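Local coordinates for integron cassette protein (PDB 3FY6) that is of unknown function but is encoded by a Vibrio cholerae integron gene cassette and pairs with a second copy of itself, at residues A[75-78]-A[79-83]; A[94-97]-A[98-102]. All coordinates share one frame; numbering follows the deposited sequence.

Both interactions are first turns of helices, interaction 1 (75-78 with 79-83) opening helix 77-89 and interaction 2 (94-97 with 98-102) opening helix 95-114. Their centres lie about 15 Å apart, and the two helices, consecutive in the chain, pack where Leu102 CD2 comes within 4.1 Å of Phe81 CA. Interaction 1 is the more central, about 7 Å from the centre of the chain, partly buried, and its side-chain contacts are mainly apolar. Interaction 2 sits about 14 Å out at the surface and relies on carboxylates and a hydroxyl bonded to backbone atoms. Interaction 1 reaches the second subunit through several residues, Asn79 among them, interaction 2 through Glu101.

Interaction 1: residues A[75-78]-A[79-83]; sequences EITQ and NLFQH
Thr77 and Phe81 lie side by side and point the same way, with the methyl CG2 of Thr77 3.7 Å from Phe81 CE1. The threonine methyl stands anti to the backbone N (OG1 chi1 -58°), which turns it toward the CD1-CE1 side of the ring, while OG1 turns back to bond Pro74 O. Thr77 O lies at the edge of the same ring, near its plane and 3.2 Å from CD1, and also accepts Phe81 N at 3.1 Å. On another side of the helix the long branch of Ile76 crosses two neighbours at a slant: CG1 comes 3.9 Å from Asn79 CB and CD1 4.1 Å from Leu80 CD2. An extended chain (chi1 -161°, chi2 177°) carries CD1 out to that leucine methyl. Leu80 N donates to Ile76 O at 3.0 Å. At the helix start a water donates to Glu75 O and accepts from Asn79 N at 3.1 Å. Thr77 and Phe81 rest on Val105 and Ile76 and Leu80 on Trp108, whereas Asn79 OD1 bonds Tyr125 OH of the second subunit. These i to i+3 and i to i+4 pairs mark the first turns of an alpha-helix, here packed against helix 95-114 and bordering the dimer interface.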
ATOM      1  N   GLU A  75       2.020   0.338   1.096  1.00 23.66           N
ATOM      2  CA  GLU A  75       2.671  -0.483   2.113  1.00 26.81           C
ATOM      3  C   GLU A  75       3.886   0.216   2.748  1.00 29.38           C
ATOM      4  O   GLU A  75       4.216  -0.034   3.903  1.00 28.51           O
ATOM      5  CB  GLU A  75       3.062  -1.848   1.525  1.00 35.30           C
ATOM      6  CG  GLU A  75       4.256  -2.526   2.204  1.00 54.16           C
ATOM      7  CD  GLU A  75       3.934  -3.062   3.595  1.00 62.94           C
ATOM      8  OE1 GLU A  75       2.773  -3.468   3.824  1.00 68.95           O
ATOM      9  OE2 GLU A  75       4.845  -3.085   4.454  1.00 59.18           O
ATOM     10  N   ILE A  76       4.535   1.101   1.995  1.00 23.17           N
ATOM     11  CA  ILE A  76       5.705   1.828   2.491  1.00 19.39           C
ATOM     12  C   ILE A  76       5.379   2.969   3.477  1.00 17.26           C
ATOM     13  O   ILE A  76       6.285   3.603   4.022  1.00 17.21           O
ATOM     14  CB  ILE A  76       6.492   2.433   1.324  1.00 18.94           C
ATOM     15  CG1 ILE A  76       7.919   2.780   1.764  1.00 19.75           C
ATOM     16  CG2 ILE A  76       5.743   3.652   0.754  1.00 13.46           C
ATOM     17  CD1 ILE A  76       8.796   3.320   0.632  1.00 25.52           C
ATOM     18  N   THR A  77       4.099   3.230   3.703  1.00 19.68           N
ATOM     19  CA  THR A  77       3.686   4.351   4.556  1.00 16.90           C
ATOM     20  C   THR A  77       4.361   4.364   5.943  1.00 20.17           C
ATOM     21  O   THR A  77       4.835   5.395   6.404  1.00 22.22           O
ATOM     22  CB  THR A  77       2.150   4.387   4.711  1.00 18.99           C
ATOM     23  OG1 THR A  77       1.553   4.497   3.411  1.00 21.00           O
ATOM     24  CG2 THR A  77       1.715   5.584   5.569  1.00 19.50           C
ATOM     25  N   GLN A  78       4.401   3.218   6.605  1.00 19.77           N
ATOM     26  CA  GLN A  78       4.949   3.146   7.945  1.00 20.52           C
ATOM     27  C   GLN A  78       6.425   3.503   7.919  1.00 18.03           C
ATOM     28  O   GLN A  78       6.930   4.181   8.811  1.00 14.96           O
ATOM     29  CB  GLN A  78       4.768   1.744   8.513  1.00 17.22           C
ATOM     30  CG  GLN A  78       5.401   1.534   9.868  1.00 22.98           C
ATOM     31  CD  GLN A  78       4.893   0.263  10.527  1.00 28.81           C
ATOM     32  OE1 GLN A  78       5.628  -0.712  10.681  1.00 34.18           O
ATOM     33  NE2 GLN A  78       3.623   0.261  10.889  1.00 24.75           N
ATOM     34  N   ASN A  79       7.100   3.038   6.876  1.00 15.52           N
ATOM     35  CA  ASN A  79       8.513   3.281   6.686  1.00 15.54           C
ATOM     36  C   ASN A  79       8.763   4.781   6.486  1.00 13.34           C
ATOM     37  O   ASN A  79       9.738   5.329   7.003  1.00 17.54           O
ATOM     38  CB  ASN A  79       9.034   2.458   5.496  1.00 15.79           C
ATOM     39  CG  ASN A  79      10.499   2.713   5.209  1.00 27.99           C
ATOM     40  OD1 ASN A  79      10.839   3.534   4.364  1.00 36.16           O
ATOM     41  ND2 ASN A  79      11.378   2.024   5.928  1.00 29.72           N
ATOM     42  N   LEU A  80       7.869   5.448   5.766  1.00 13.45           N
ATOM     43  CA  LEU A  80       7.948   6.913   5.643  1.00 15.05           C
ATOM     44  C   LEU A  80       7.852   7.602   7.002  1.00 18.81           C
ATOM     45  O   LEU A  80       8.635   8.504   7.299  1.00 18.11           O
ATOM     46  CB  LEU A  80       6.861   7.462   4.724  1.00 15.77           C
ATOM     47  CG  LEU A  80       6.851   6.977   3.274  1.00 17.89           C
ATOM     48  CD1 LEU A  80       6.033   7.938   2.431  1.00 16.53           C
ATOM     49  CD2 LEU A  80       8.263   6.836   2.722  1.00 11.64           C
ATOM     50  N   PHE A  81       6.896   7.191   7.835  1.00 15.28           N
ATOM     51  CA  PHE A  81       6.813   7.767   9.178  1.00 19.08           C
ATOM     52  C   PHE A  81       8.134   7.571   9.910  1.00 20.16           C
ATOM     53  O   PHE A  81       8.634   8.484  10.567  1.00 19.05           O
ATOM     54  CB  PHE A  81       5.695   7.128   9.996  1.00 16.24           C
ATOM     55  CG  PHE A  81       4.323   7.666   9.691  1.00 20.11           C
ATOM     56  CD1 PHE A  81       3.817   7.644   8.399  1.00 24.05           C
ATOM     57  CD2 PHE A  81       3.522   8.150  10.710  1.00 22.95           C
ATOM     58  CE1 PHE A  81       2.534   8.116   8.129  1.00 23.74           C
ATOM     59  CE2 PHE A  81       2.245   8.624  10.451  1.00 26.09           C
ATOM     60  CZ  PHE A  81       1.751   8.608   9.157  1.00 27.17           C
ATOM     61  N   GLN A  82       8.681   6.362   9.814  1.00 16.15           N
ATOM     62  CA  GLN A  82       9.943   6.056  10.473  1.00 13.77           C
ATOM     63  C   GLN A  82      11.031   7.017  10.006  1.00 18.00           C
ATOM     64  O   GLN A  82      11.823   7.509  10.806  1.00 17.80           O
ATOM     65  CB  GLN A  82      10.360   4.610  10.200  1.00 20.85           C
ATOM     66  CG  GLN A  82      11.758   4.267  10.692  1.00 21.88           C
ATOM     67  CD  GLN A  82      12.125   2.820  10.401  1.00 25.07           C
ATOM     68  OE1 GLN A  82      11.633   1.894  11.046  1.00 26.21           O
ATOM     69  NE2 GLN A  82      12.998   2.620   9.434  1.00 23.06           N
ATOM     70  N   HIS A  83      11.059   7.285   8.708  1.00 12.71           N
ATOM     71  CA  HIS A  83      12.106   8.123   8.144  1.00 20.50           C
ATOM     72  C   HIS A  83      12.010   9.537   8.690  1.00 19.09           C
ATOM     73  O   HIS A  83      12.995  10.087   9.155  1.00 16.43           O
ATOM     74  CB  HIS A  83      12.054   8.141   6.615  1.00 15.80           C
ATOM     75  CG  HIS A  83      13.095   9.024   5.989  1.00 13.92           C
ATOM     76  ND1 HIS A  83      14.443   8.828   6.169  1.00 15.81           N
ATOM     77  CD2 HIS A  83      12.976  10.115   5.192  1.00 14.99           C
ATOM     78  CE1 HIS A  83      15.118   9.751   5.502  1.00 16.69           C
ATOM     79  NE2 HIS A  83      14.251  10.545   4.900  1.00 13.66           N
TER
HETATM   80  O   HOH W   1       6.201   0.394   5.511  1.00 29.83           O

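Interaction 2: residues A[94-97]-A[98-102]; sequences DNDE and VTREL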
ATOM      1  N   ASP A  94      13.297  20.320  11.913  1.00 20.98           N
ATOM      2  CA  ASP A  94      12.760  20.922  13.128  1.00 29.99           C
ATOM      3  C   ASP A  94      11.298  20.518  13.279  1.00 26.64           C
ATOM      4  O   ASP A  94      10.774  19.748  12.473  1.00 29.46           O
ATOM      5  CB  ASP A  94      12.934  22.444  13.135  1.00 33.75           C
ATOM      6  CG  ASP A  94      12.253  23.124  11.956  1.00 43.17           C
ATOM      7  OD1 ASP A  94      11.131  22.716  11.578  1.00 40.89           O
ATOM      8  OD2 ASP A  94      12.843  24.082  11.411  1.00 51.93           O
ATOM      9  N   ASN A  95      10.645  21.026  14.315  1.00 21.47           N
ATOM     10  CA  ASN A  95       9.259  20.670  14.590  1.00 24.52           C
ATOM     11  C   ASN A  95       8.299  21.014  13.464  1.00 21.15           C
ATOM     12  O   ASN A  95       7.383  20.258  13.175  1.00 19.70           O
ATOM     13  CB  ASN A  95       8.786  21.325  15.884  1.00 25.49           C
ATOM     14  CG  ASN A  95       9.480  20.763  17.097  1.00 35.59           C
ATOM     15  OD1 ASN A  95      10.266  19.816  16.993  1.00 32.86           O
ATOM     16  ND2 ASN A  95       9.198  21.339  18.261  1.00 39.67           N
ATOM     17  N   ASP A  96       8.498  22.158  12.827  1.00 16.28           N
ATOM     18  CA  ASP A  96       7.564  22.554  11.785  1.00 28.72           C
ATOM     19  C   ASP A  96       7.791  21.723  10.531  1.00 21.58           C
ATOM     20  O   ASP A  96       6.839  21.348   9.843  1.00 21.55           O
ATOM     21  CB  ASP A  96       7.657  24.051  11.481  1.00 38.60           C
ATOM     22  CG  ASP A  96       6.435  24.567  10.741  1.00 47.36           C
ATOM     23  OD1 ASP A  96       5.497  25.058  11.405  1.00 59.98           O
ATOM     24  OD2 ASP A  96       6.398  24.458   9.500  1.00 43.25           O
ATOM     25  N   GLU A  97       9.058  21.422  10.258  1.00 18.92           N
ATOM     26  CA  GLU A  97       9.426  20.598   9.117  1.00 15.37           C
ATOM     27  C   GLU A  97       8.904  19.167   9.257  1.00 14.55           C
ATOM     28  O   GLU A  97       8.371  18.609   8.308  1.00 18.01           O
ATOM     29  CB  GLU A  97      10.940  20.574   8.922  1.00 24.55           C
ATOM     30  CG  GLU A  97      11.547  21.843   8.320  1.00 27.67           C
ATOM     31  CD  GLU A  97      13.077  21.800   8.351  1.00 38.68           C
ATOM     32  OE1 GLU A  97      13.642  21.823   9.468  1.00 34.74           O
ATOM     33  OE2 GLU A  97      13.711  21.721   7.268  1.00 37.12           O
ATOM     34  N   VAL A  98       9.051  18.564  10.429  1.00 13.56           N
ATOM     35  CA  VAL A  98       8.588  17.194  10.570  1.00 18.82           C
ATOM     36  C   VAL A  98       7.064  17.161  10.432  1.00 22.21           C
ATOM     37  O   VAL A  98       6.504  16.220   9.894  1.00 14.68           O
ATOM     38  CB  VAL A  98       9.083  16.510  11.860  1.00 16.21           C
ATOM     39  CG1 VAL A  98       8.406  17.087  13.097  1.00 12.89           C
ATOM     40  CG2 VAL A  98       8.842  14.988  11.776  1.00 16.50           C
ATOM     41  N   THR A  99       6.408  18.225  10.886  1.00 18.28           N
ATOM     42  CA  THR A  99       4.969  18.350  10.748  1.00 22.54           C
ATOM     43  C   THR A  99       4.524  18.357   9.296  1.00 22.12           C
ATOM     44  O   THR A  99       3.648  17.578   8.917  1.00 22.20           O
ATOM     45  CB  THR A  99       4.441  19.614  11.442  1.00 22.89           C
ATOM     46  OG1 THR A  99       4.726  19.521  12.840  1.00 21.31           O
ATOM     47  CG2 THR A  99       2.933  19.737  11.248  1.00 19.18           C
ATOM     48  N   ARG A 100       5.119  19.235   8.491  1.00 17.27           N
ATOM     49  CA  ARG A 100       4.761  19.319   7.074  1.00 21.39           C
ATOM     50  C   ARG A 100       5.092  18.044   6.304  1.00 15.89           C
ATOM     51  O   ARG A 100       4.272  17.559   5.519  1.00 20.73           O
ATOM     52  CB  ARG A 100       5.400  20.533   6.393  1.00 23.38           C
ATOM     53  CG  ARG A 100       4.593  21.802   6.539  1.00 42.70           C
ATOM     54  CD  ARG A 100       3.098  21.555   6.269  1.00 50.32           C
ATOM     55  NE  ARG A 100       2.785  21.253   4.868  1.00 54.17           N
ATOM     56  CZ  ARG A 100       1.545  21.111   4.401  1.00 51.54           C
ATOM     57  NH1 ARG A 100       0.517  21.237   5.225  1.00 50.20           N
ATOM     58  NH2 ARG A 100       1.325  20.842   3.118  1.00 46.61           N
ATOM     59  N   GLU A 101       6.282  17.492   6.526  1.00 14.40           N
ATOM     60  CA  GLU A 101       6.657  16.272   5.824  1.00 13.02           C
ATOM     61  C   GLU A 101       5.652  15.123   6.119  1.00 16.76           C
ATOM     62  O   GLU A 101       5.261  14.382   5.215  1.00 12.58           O
ATOM     63  CB  GLU A 101       8.101  15.874   6.144  1.00 13.00           C
ATOM     64  CG  GLU A 101       9.157  16.929   5.699  1.00 12.46           C
ATOM     65  CD  GLU A 101       9.079  17.284   4.208  1.00 18.58           C
ATOM     66  OE1 GLU A 101       8.566  16.478   3.418  1.00 19.80           O
ATOM     67  OE2 GLU A 101       9.533  18.377   3.820  1.00 30.35           O
ATOM     68  N   LEU A 102       5.220  14.992   7.371  1.00 16.57           N
ATOM     69  CA  LEU A 102       4.246  13.962   7.730  1.00 15.51           C
ATOM     70  C   LEU A 102       2.872  14.286   7.160  1.00 22.18           C
ATOM     71  O   LEU A 102       2.122  13.389   6.773  1.00 18.89           O
ATOM     72  CB  LEU A 102       4.150  13.800   9.246  1.00 12.42           C
ATOM     73  CG  LEU A 102       5.317  13.081   9.921  1.00 19.34           C
ATOM     74  CD1 LEU A 102       5.091  13.029  11.419  1.00 19.66           C
ATOM     75  CD2 LEU A 102       5.473  11.673   9.357  1.00 17.16           C
TER
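Thr99 folds its hydroxyl back onto the preceding turn, OG1 donating to Asn95 O at 2.8 Å. The same carbonyl oxygen takes Thr99 N at 3.2 Å, and the two donors arrive from opposite faces of the carbonyl plane. OG1 is tilted 21° from that plane and N stands farther out, so two bonds grip one oxygen. The hydroxyl reaches because it sits beside the backbone N, at chi1 -62°.

Side chain to backbone bonds also close the helix start. Asp94 is the N-cap: its OD1 receives Glu97 N at 2.8 Å, nearly along the C-O axis. In return Glu97 OE1 accepts Asp94 N at 2.9 Å, approached on the anti side and out of the carboxylate plane. These reciprocal bonds make a capping box.

Backbone bonds carry the helix onward, from Val98 N to Asp94 O at 2.9 Å and from Glu101 N to Glu97 O with an N-H...O angle of 172°.

Van der Waals contact comes from Val98, whose methyl CG1 lies 3.3 Å from the carbonyl oxygen Asn95 O; it also packs on Trp88 of helix 77-89. Three polar ends are engaged elsewhere: Asn95 OD1 with Trp88 NE1, Arg100 NH1 in a salt bridge with Glu103 OE1, and Glu101 OE1 with Ser119 of the second subunit.

Chemically, the box satisfies the N-H groups of Asp94 and Glu97 but brings Asp94 OD2 within 3.1 Å of Glu97 OE1, an acceptor pair without a hydrogen bond. Both carboxylates stand at the positive end of the helix dipole, which probably favours their anionic forms and partly offsets that repulsion.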